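Local coordinates for cytochrome c-552/4 domain-containing protein (Ignicoccus hospitalis KIN4/I, PDB 4QO5) that is of unknown function but binds eight c-type hemes and calcium, and as a membrane-associated multiheme cytochrome probably carries electrons, at residues Leu441-His451 with Leu460-Trp469; Trp38-Ala49 with Asn71-Cys79. One frame throughout, in Å; residues are numbered along the deposited sequence.

Contact 1 of 2, residues Leu441-His451 with Leu460-Trp469; sequences LLKAWQSGLAH and LFDEYIEKLW. With CA (calcium ion), chain J.
One carboxylate oxygen, Glu466 OE2, serves two masters: it ligates the calcium ion at 2.4 Å and also takes the indole N-H of Trp445, with NE1 to OE2 at 2.8 Å. That bond is nearly straight (171°) and lies in the indole plane, reaching OE2 on its anti side, while the ring and carboxylate planes stand 68° apart. Glu466 OE1 binds the same ion, a bidentate grip that fixes the carboxylate's rotation. Glu463 repeats the theme. Its OE2, also a calcium ligand, accepts the backbone N-H of His451 on its syn lone pair, while a water bridges its OE1 to Leu449 O. The calcium thus ties together an antiparallel helical hairpin, in which residues 441-447, ending helix 413-447, and 464-469, starting helix 464-485, run at 166°; His451 O, Asp462 OD1, a water and Thr459 from the connecting loop complete the shell. Away from the metal the packing turns apolar. Leu441 places CG anti to its own N, which carries CD2 over one face of the Trp469 indole, 3.4 Å from CE3, and CD1 against Glu466 CG. Ile465 CD1 meets Leu449 CD2 at 3.7 Å, with Ala444 CB close by.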
# COMPACT_ATOMS: atom_id res chain seq x y z
N LEU A 441 -8.85 11.73 28.17
CA LEU A 441 -10.11 12.28 27.66
C LEU A 441 -11.01 12.78 28.80
O LEU A 441 -11.63 13.83 28.68
CB LEU A 441 -10.85 11.28 26.79
CG LEU A 441 -12.11 11.88 26.13
CD1 LEU A 441 -11.78 13.17 25.38
CD2 LEU A 441 -12.73 10.88 25.21
N LEU A 442 -11.08 12.03 29.90
CA LEU A 442 -11.84 12.48 31.06
C LEU A 442 -11.28 13.80 31.60
O LEU A 442 -12.03 14.65 32.06
CB LEU A 442 -11.84 11.42 32.17
CG LEU A 442 -12.62 10.13 31.88
CD1 LEU A 442 -12.43 9.12 33.01
CD2 LEU A 442 -14.10 10.42 31.67
N LYS A 443 -9.97 13.98 31.52
CA LYS A 443 -9.36 15.25 31.90
C LYS A 443 -9.76 16.38 30.95
O LYS A 443 -9.97 17.51 31.36
CB LYS A 443 -7.83 15.13 31.97
CG LYS A 443 -7.33 14.24 33.09
CD LYS A 443 -5.81 14.29 33.23
CE LYS A 443 -5.37 13.58 34.51
NZ LYS A 443 -3.92 13.20 34.48
N ALA A 444 -9.84 16.06 29.66
CA ALA A 444 -10.25 17.04 28.66
C ALA A 444 -11.68 17.51 28.91
O ALA A 444 -11.99 18.69 28.77
CB ALA A 444 -10.12 16.46 27.26
N TRP A 445 -12.55 16.57 29.27
CA TRP A 445 -13.93 16.92 29.54
C TRP A 445 -14.04 17.71 30.85
O TRP A 445 -14.80 18.67 30.94
CB TRP A 445 -14.80 15.67 29.61
CG TRP A 445 -15.06 15.02 28.30
CD1 TRP A 445 -15.09 15.62 27.06
CD2 TRP A 445 -15.34 13.63 28.07
NE1 TRP A 445 -15.37 14.69 26.09
CE2 TRP A 445 -15.53 13.46 26.69
CE3 TRP A 445 -15.46 12.52 28.92
CZ2 TRP A 445 -15.82 12.22 26.13
CZ3 TRP A 445 -15.75 11.29 28.36
CH2 TRP A 445 -15.92 11.15 26.97
N GLN A 446 -13.25 17.30 31.84
CA GLN A 446 -13.24 17.96 33.14
C GLN A 446 -12.77 19.41 33.07
O GLN A 446 -13.24 20.27 33.81
CB GLN A 446 -12.35 17.19 34.11
CG GLN A 446 -12.50 17.62 35.56
CD GLN A 446 -13.74 17.06 36.22
OE1 GLN A 446 -14.01 15.86 36.16
NE2 GLN A 446 -14.51 17.93 36.85
N SER A 447 -11.82 19.68 32.18
CA SER A 447 -11.19 21.00 32.11
C SER A 447 -11.89 21.92 31.12
O SER A 447 -11.59 23.11 31.05
CB SER A 447 -9.71 20.87 31.74
OG SER A 447 -9.55 20.58 30.36
N GLY A 448 -12.81 21.36 30.34
CA GLY A 448 -13.58 22.16 29.40
C GLY A 448 -12.94 22.29 28.03
O GLY A 448 -13.40 23.07 27.21
N LEU A 449 -11.87 21.54 27.78
CA LEU A 449 -11.26 21.54 26.46
C LEU A 449 -12.20 20.89 25.45
O LEU A 449 -12.21 21.25 24.27
CB LEU A 449 -9.90 20.83 26.48
CG LEU A 449 -9.17 20.64 25.14
CD1 LEU A 449 -8.93 21.98 24.44
CD2 LEU A 449 -7.86 19.91 25.37
N ALA A 450 -13.00 19.94 25.93
CA ALA A 450 -13.99 19.27 25.10
C ALA A 450 -15.31 19.16 25.84
O ALA A 450 -15.34 19.19 27.07
CB ALA A 450 -13.50 17.89 24.69
N HIS A 451 -16.40 19.01 25.09
CA HIS A 451 -17.76 18.96 25.63
C HIS A 451 -18.33 17.56 25.52
O HIS A 451 -18.10 16.86 24.53
CB HIS A 451 -18.66 19.96 24.89
CG HIS A 451 -20.13 19.69 25.05
ND1 HIS A 451 -20.89 19.06 24.09
CD2 HIS A 451 -20.98 19.98 26.06
CE1 HIS A 451 -22.14 18.97 24.50
NE2 HIS A 451 -22.22 19.52 25.70
N LEU A 460 -19.56 12.43 22.09
CA LEU A 460 -18.41 11.67 22.55
C LEU A 460 -17.27 11.72 21.54
O LEU A 460 -16.12 11.51 21.91
CB LEU A 460 -18.78 10.20 22.77
CG LEU A 460 -19.76 9.92 23.90
CD1 LEU A 460 -20.35 8.52 23.74
CD2 LEU A 460 -19.03 10.05 25.23
N PHE A 461 -17.61 12.01 20.28
CA PHE A 461 -16.71 11.75 19.17
C PHE A 461 -16.57 12.93 18.21
O PHE A 461 -16.01 12.76 17.13
CB PHE A 461 -17.22 10.56 18.34
CG PHE A 461 -17.52 9.33 19.14
CD1 PHE A 461 -16.50 8.65 19.80
CD2 PHE A 461 -18.81 8.82 19.18
CE1 PHE A 461 -16.78 7.51 20.53
CE2 PHE A 461 -19.09 7.69 19.90
CZ PHE A 461 -18.08 7.02 20.57
N ASP A 462 -17.08 14.09 18.59
CA ASP A 462 -17.27 15.17 17.62
C ASP A 462 -16.21 16.27 17.65
O ASP A 462 -16.26 17.20 16.85
CB ASP A 462 -18.68 15.78 17.73
CG ASP A 462 -18.96 16.39 19.09
OD1 ASP A 462 -18.10 16.28 19.99
OD2 ASP A 462 -20.06 16.96 19.27
N GLU A 463 -15.24 16.16 18.56
CA GLU A 463 -14.18 17.15 18.63
C GLU A 463 -12.80 16.52 18.45
O GLU A 463 -12.64 15.31 18.58
CB GLU A 463 -14.24 17.92 19.96
CG GLU A 463 -15.49 18.73 20.15
CD GLU A 463 -15.64 19.21 21.58
OE1 GLU A 463 -15.12 20.30 21.90
OE2 GLU A 463 -16.27 18.50 22.39
N TYR A 464 -11.82 17.36 18.15
CA TYR A 464 -10.49 16.89 17.76
C TYR A 464 -9.81 16.00 18.81
O TYR A 464 -9.35 14.91 18.49
CB TYR A 464 -9.59 18.06 17.37
CG TYR A 464 -8.23 17.63 16.86
CD1 TYR A 464 -8.11 16.92 15.67
CD2 TYR A 464 -7.07 17.91 17.57
CE1 TYR A 464 -6.88 16.50 15.21
CE2 TYR A 464 -5.83 17.50 17.11
CZ TYR A 464 -5.75 16.80 15.93
OH TYR A 464 -4.52 16.39 15.44
N ILE A 465 -9.75 16.45 20.06
CA ILE A 465 -9.11 15.62 21.09
C ILE A 465 -9.86 14.30 21.31
O ILE A 465 -9.26 13.28 21.67
CB ILE A 465 -8.91 16.37 22.44
CG1 ILE A 465 -7.91 15.59 23.32
CG2 ILE A 465 -10.24 16.60 23.14
CD1 ILE A 465 -7.33 16.38 24.47
N GLU A 466 -11.17 14.30 21.07
CA GLU A 466 -11.97 13.08 21.19
C GLU A 466 -11.61 12.12 20.06
O GLU A 466 -11.55 10.90 20.25
CB GLU A 466 -13.47 13.42 21.21
CG GLU A 466 -13.88 14.20 22.47
CD GLU A 466 -15.18 14.97 22.34
OE1 GLU A 466 -15.71 15.11 21.21
OE2 GLU A 466 -15.67 15.45 23.38
N LYS A 467 -11.34 12.66 18.88
CA LYS A 467 -10.94 11.81 17.76
C LYS A 467 -9.54 11.23 17.96
O LYS A 467 -9.24 10.13 17.50
CB LYS A 467 -11.05 12.58 16.43
CG LYS A 467 -12.53 12.87 16.03
CD LYS A 467 -12.58 13.88 14.89
CE LYS A 467 -13.93 14.57 14.78
NZ LYS A 467 -15.02 13.60 14.50
N LEU A 468 -8.68 11.97 18.66
CA LEU A 468 -7.37 11.44 19.02
C LEU A 468 -7.54 10.24 19.94
O LEU A 468 -6.86 9.23 19.79
CB LEU A 468 -6.52 12.52 19.69
CG LEU A 468 -6.10 13.69 18.79
CD1 LEU A 468 -5.22 14.66 19.57
CD2 LEU A 468 -5.36 13.17 17.56
N TRP A 469 -8.46 10.35 20.89
CA TRP A 469 -8.75 9.23 21.77
C TRP A 469 -9.27 8.03 20.96
O TRP A 469 -8.79 6.91 21.14
CB TRP A 469 -9.75 9.65 22.83
CG TRP A 469 -10.42 8.52 23.56
CD1 TRP A 469 -9.83 7.65 24.47
CD2 TRP A 469 -11.79 8.14 23.47
NE1 TRP A 469 -10.78 6.76 24.93
CE2 TRP A 469 -11.98 7.04 24.33
CE3 TRP A 469 -12.89 8.62 22.73
CZ2 TRP A 469 -13.23 6.42 24.49
CZ3 TRP A 469 -14.12 8.01 22.89
CH2 TRP A 469 -14.28 6.91 23.77
CA CA J . -17.56 16.41 22.31
O HOH W 1 -12.51 20.25 22.01
O HOH W 2 -19.44 17.80 21.91

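Contact 2 of 2, residues Trp38-Ala49 with Asn71-Cys79; sequences WLKSKMAHVTPA and NLRNVVVGC. With HEC (heme c), chain D.
Met43 and Val77 meet beneath a heme c in a methionine-histidine ligated site, in which Met43 SD and His114 hold the iron from the protein. Followed outward, Met43 illustrates how one side chain can join a backbone contact to a cofactor. Its CB packs on Val77 CB at 3.8 Å; CG then lies against the porphyrin nitrogen ND; SD reaches the iron at 2.4 Å; and CE, turned back by the bend at chi3 (-73°), ends over the macrocycle near NA. The carbonyl of the same residue accepts a hydrogen bond from Val77 N, so the backbone holding the ligand is itself pinned to 71-79. Val77 answers with its methyls: CG2 approaches the heme meso carbon CHD at 3.4 Å and CG1 lies by C3C. Farther along, Ala49 N donates to Arg73 O, and a water links Thr47 OG1 to Asn74 ND2, the threonine oxygen also capping the N of Glu50. Trp38 secures the other end. Its NE1 donates to Val77 O at 2.9 Å with the acceptor in the indole plane, while Ala44 CB rests on one ring face. A leucine here would probably leave Val77 O without this donor and open a gap beside Gly78, whose CA lies 3.6 Å from Trp38 CZ2. Cys79, thioether-linked to another heme, places its SG above the face of the indole's six-membered ring, 5.4 Å from the centroid and only 11° off the normal.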
# COMPACT_ATOMS: atom_id res chain seq x y z
N TRP A 38 -19.74 -15.87 -15.77
CA TRP A 38 -20.52 -17.06 -15.42
C TRP A 38 -19.93 -18.34 -16.02
O TRP A 38 -19.89 -19.38 -15.35
CB TRP A 38 -21.97 -16.87 -15.88
CG TRP A 38 -22.81 -18.12 -15.69
CD1 TRP A 38 -23.35 -18.57 -14.52
CD2 TRP A 38 -23.18 -19.08 -16.70
NE1 TRP A 38 -24.04 -19.75 -14.74
CE2 TRP A 38 -23.94 -20.08 -16.06
CE3 TRP A 38 -22.93 -19.19 -18.07
CZ2 TRP A 38 -24.47 -21.18 -16.75
CZ3 TRP A 38 -23.45 -20.28 -18.76
CH2 TRP A 38 -24.21 -21.26 -18.09
N LEU A 39 -19.47 -18.26 -17.26
CA LEU A 39 -18.83 -19.40 -17.92
C LEU A 39 -17.60 -19.92 -17.15
O LEU A 39 -17.21 -21.09 -17.30
CB LEU A 39 -18.42 -19.03 -19.36
CG LEU A 39 -19.54 -18.98 -20.39
CD1 LEU A 39 -19.02 -18.34 -21.69
CD2 LEU A 39 -20.05 -20.38 -20.68
N LYS A 40 -17.00 -19.07 -16.32
CA LYS A 40 -15.80 -19.46 -15.57
C LYS A 40 -16.15 -20.13 -14.26
O LYS A 40 -15.27 -20.68 -13.58
CB LYS A 40 -14.89 -18.26 -15.29
CG LYS A 40 -14.33 -17.57 -16.53
CD LYS A 40 -13.25 -16.57 -16.13
CE LYS A 40 -13.22 -15.35 -17.05
NZ LYS A 40 -12.80 -15.66 -18.45
N SER A 41 -17.41 -20.06 -13.87
CA SER A 41 -17.84 -20.65 -12.59
C SER A 41 -17.98 -22.16 -12.64
O SER A 41 -18.40 -22.74 -13.65
CB SER A 41 -19.17 -20.05 -12.10
OG SER A 41 -20.25 -20.49 -12.89
N LYS A 42 -17.62 -22.81 -11.54
CA LYS A 42 -17.85 -24.23 -11.41
C LYS A 42 -19.34 -24.54 -11.58
O LYS A 42 -19.71 -25.57 -12.13
CB LYS A 42 -17.35 -24.72 -10.06
CG LYS A 42 -17.28 -26.23 -9.90
CD LYS A 42 -16.46 -26.55 -8.64
CE LYS A 42 -15.99 -27.98 -8.61
NZ LYS A 42 -15.30 -28.29 -7.31
N MET A 43 -20.18 -23.62 -11.12
CA MET A 43 -21.63 -23.82 -11.20
C MET A 43 -22.21 -23.92 -12.62
O MET A 43 -23.28 -24.49 -12.81
CB MET A 43 -22.34 -22.72 -10.42
CG MET A 43 -22.45 -23.09 -8.96
SD MET A 43 -23.30 -21.90 -7.93
CE MET A 43 -22.10 -20.58 -7.84
N ALA A 44 -21.50 -23.37 -13.61
CA ALA A 44 -21.97 -23.44 -14.99
C ALA A 44 -21.71 -24.82 -15.61
O ALA A 44 -22.16 -25.10 -16.72
CB ALA A 44 -21.28 -22.35 -15.83
N HIS A 45 -20.98 -25.67 -14.89
CA HIS A 45 -20.52 -26.95 -15.46
C HIS A 45 -20.87 -28.18 -14.63
O HIS A 45 -20.55 -29.31 -15.01
CB HIS A 45 -19.01 -26.89 -15.66
CG HIS A 45 -18.59 -25.72 -16.48
ND1 HIS A 45 -18.58 -25.75 -17.86
CD2 HIS A 45 -18.23 -24.46 -16.13
CE1 HIS A 45 -18.21 -24.57 -18.33
NE2 HIS A 45 -18.00 -23.77 -17.30
N VAL A 46 -21.53 -27.98 -13.50
CA VAL A 46 -21.87 -29.08 -12.60
C VAL A 46 -23.34 -28.98 -12.19
O VAL A 46 -23.80 -27.90 -11.81
CB VAL A 46 -21.01 -29.05 -11.33
CG1 VAL A 46 -21.33 -30.27 -10.42
CG2 VAL A 46 -19.50 -29.01 -11.67
N THR A 47 -24.06 -30.09 -12.25
CA THR A 47 -25.45 -30.11 -11.76
C THR A 47 -25.45 -30.53 -10.28
O THR A 47 -24.49 -31.16 -9.81
CB THR A 47 -26.32 -31.09 -12.54
OG1 THR A 47 -25.99 -32.44 -12.16
CG2 THR A 47 -26.14 -30.93 -14.03
N PRO A 48 -26.50 -30.16 -9.53
CA PRO A 48 -26.60 -30.61 -8.13
C PRO A 48 -26.57 -32.12 -8.00
O PRO A 48 -25.93 -32.64 -7.07
CB PRO A 48 -27.97 -30.05 -7.71
CG PRO A 48 -28.06 -28.76 -8.50
CD PRO A 48 -27.51 -29.13 -9.85
N ALA A 49 -27.21 -32.84 -8.92
CA ALA A 49 -27.17 -34.30 -8.88
C ALA A 49 -25.75 -34.86 -9.09
O ALA A 49 -25.38 -35.85 -8.47
CB ALA A 49 -28.14 -34.88 -9.90
N ASN A 71 -36.76 -29.64 -10.58
CA ASN A 71 -36.38 -28.94 -11.80
C ASN A 71 -34.95 -28.36 -11.77
O ASN A 71 -34.44 -27.91 -12.79
CB ASN A 71 -37.38 -27.82 -12.13
CG ASN A 71 -37.26 -26.64 -11.18
OD1 ASN A 71 -37.26 -26.80 -9.97
ND2 ASN A 71 -37.16 -25.45 -11.74
N LEU A 72 -34.32 -28.35 -10.60
CA LEU A 72 -32.96 -27.81 -10.46
C LEU A 72 -31.89 -28.90 -10.37
O LEU A 72 -30.70 -28.60 -10.47
CB LEU A 72 -32.85 -26.91 -9.22
CG LEU A 72 -33.71 -25.64 -9.16
CD1 LEU A 72 -33.58 -24.95 -7.81
CD2 LEU A 72 -33.34 -24.68 -10.28
N ARG A 73 -32.31 -30.15 -10.17
CA ARG A 73 -31.35 -31.22 -9.87
C ARG A 73 -30.44 -31.60 -11.03
O ARG A 73 -29.27 -31.95 -10.83
CB ARG A 73 -32.08 -32.47 -9.40
CG ARG A 73 -32.75 -32.31 -8.06
CD ARG A 73 -33.50 -33.57 -7.65
NE ARG A 73 -34.35 -33.26 -6.51
CZ ARG A 73 -35.52 -33.84 -6.26
NH1 ARG A 73 -36.01 -34.77 -7.07
NH2 ARG A 73 -36.22 -33.46 -5.20
N ASN A 74 -30.98 -31.55 -12.24
CA ASN A 74 -30.29 -32.10 -13.40
C ASN A 74 -29.89 -31.07 -14.45
O ASN A 74 -29.63 -31.42 -15.60
CB ASN A 74 -31.11 -33.23 -14.02
CG ASN A 74 -31.44 -34.33 -13.02
OD1 ASN A 74 -32.61 -34.55 -12.69
ND2 ASN A 74 -30.42 -35.03 -12.55
N VAL A 75 -29.83 -29.81 -14.04
CA VAL A 75 -29.27 -28.76 -14.90
C VAL A 75 -28.17 -28.02 -14.17
O VAL A 75 -28.14 -28.02 -12.92
CB VAL A 75 -30.34 -27.76 -15.40
CG1 VAL A 75 -31.33 -28.46 -16.33
CG2 VAL A 75 -31.08 -27.10 -14.23
N VAL A 76 -27.24 -27.43 -14.92
CA VAL A 76 -26.21 -26.60 -14.32
C VAL A 76 -26.88 -25.35 -13.77
O VAL A 76 -28.05 -25.07 -14.11
CB VAL A 76 -25.06 -26.25 -15.30
CG1 VAL A 76 -24.36 -27.52 -15.77
CG2 VAL A 76 -25.59 -25.44 -16.51
N VAL A 77 -26.18 -24.63 -12.91
CA VAL A 77 -26.76 -23.47 -12.23
C VAL A 77 -26.56 -22.24 -13.12
O VAL A 77 -25.52 -21.56 -13.05
CB VAL A 77 -26.08 -23.23 -10.90
CG1 VAL A 77 -26.83 -22.19 -10.08
CG2 VAL A 77 -25.97 -24.54 -10.14
N GLY A 78 -27.56 -21.99 -13.96
CA GLY A 78 -27.54 -20.91 -14.94
C GLY A 78 -28.34 -19.70 -14.49
O GLY A 78 -28.86 -19.67 -13.37
N CYS A 79 -28.43 -18.70 -15.36
CA CYS A 79 -29.08 -17.43 -15.06
C CYS A 79 -30.48 -17.63 -14.45
O CYS A 79 -30.84 -16.98 -13.48
CB CYS A 79 -29.24 -16.61 -16.35
SG CYS A 79 -27.90 -16.82 -17.60
FE HEC D . -23.45 -22.80 -5.70
CHA HEC D . -20.59 -24.60 -6.23
CHB HEC D . -21.62 -20.39 -4.07
CHC HEC D . -26.20 -20.89 -5.55
CHD HEC D . -25.37 -25.37 -6.92
NA HEC D . -21.48 -22.53 -5.26
C1A HEC D . -20.45 -23.40 -5.57
C2A HEC D . -19.20 -22.82 -5.14
C3A HEC D . -19.51 -21.66 -4.54
C4A HEC D . -20.93 -21.46 -4.60
CMA HEC D . -18.53 -20.66 -3.88
CAA HEC D . -17.80 -23.49 -5.30
CBA HEC D . -17.12 -22.84 -6.51
CGA HEC D . -15.68 -23.29 -6.63
O1A HEC D . -15.28 -24.34 -6.07
O2A HEC D . -14.91 -22.56 -7.31
NB HEC D . -23.79 -21.08 -4.91
C1B HEC D . -22.93 -20.16 -4.36
C2B HEC D . -23.61 -18.92 -4.16
C3B HEC D . -24.87 -19.09 -4.64
C4B HEC D . -25.00 -20.42 -5.10
CMB HEC D . -22.91 -17.69 -3.55
CAB HEC D . -26.09 -18.20 -4.85
CBB HEC D . -25.68 -16.73 -5.25
NC HEC D . -25.42 -23.08 -6.09
C1C HEC D . -26.42 -22.16 -6.01
C2C HEC D . -27.70 -22.81 -6.23
C3C HEC D . -27.38 -23.94 -6.91
C4C HEC D . -25.99 -24.20 -6.63
CMC HEC D . -28.94 -21.91 -6.52
CAC HEC D . -28.23 -25.07 -7.57
CBC HEC D . -29.58 -24.69 -8.21
ND HEC D . -23.07 -24.64 -6.44
C1D HEC D . -24.01 -25.54 -6.92
C2D HEC D . -23.36 -26.71 -7.43
C3D HEC D . -21.88 -26.49 -7.22
C4D HEC D . -21.77 -25.19 -6.58
CMD HEC D . -24.01 -27.95 -8.07
CAD HEC D . -20.77 -27.49 -7.61
CBD HEC D . -20.47 -28.31 -6.35
CGD HEC D . -19.51 -29.44 -6.62
O1D HEC D . -19.20 -30.22 -5.66
O2D HEC D . -19.05 -29.55 -7.78
O HOH W 3 -27.64 -34.32 -13.28

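How the contacts relate
Contact 2 closes early in the chain, well before contact 1 opens, and the two lie on opposite sides of the chain's centre, with their own centres about 57 Å apart and nearest atoms about 40 Å apart. They share no helix. Contact 2 joins the short helices 32-39 and 48-51 to the run from helix 70-73 toward helix 79-83; contact 1 joins the long helices 413-447 and 464-485 near the C-terminal end. Calcium takes ligands from both segments of contact 1, whereas in contact 2 the iron takes one, Met43, from 38-49, and 71-79 supports it by packing and a backbone bond. That heme is consistent with electron transfer; contact 1 also touches the second subunit.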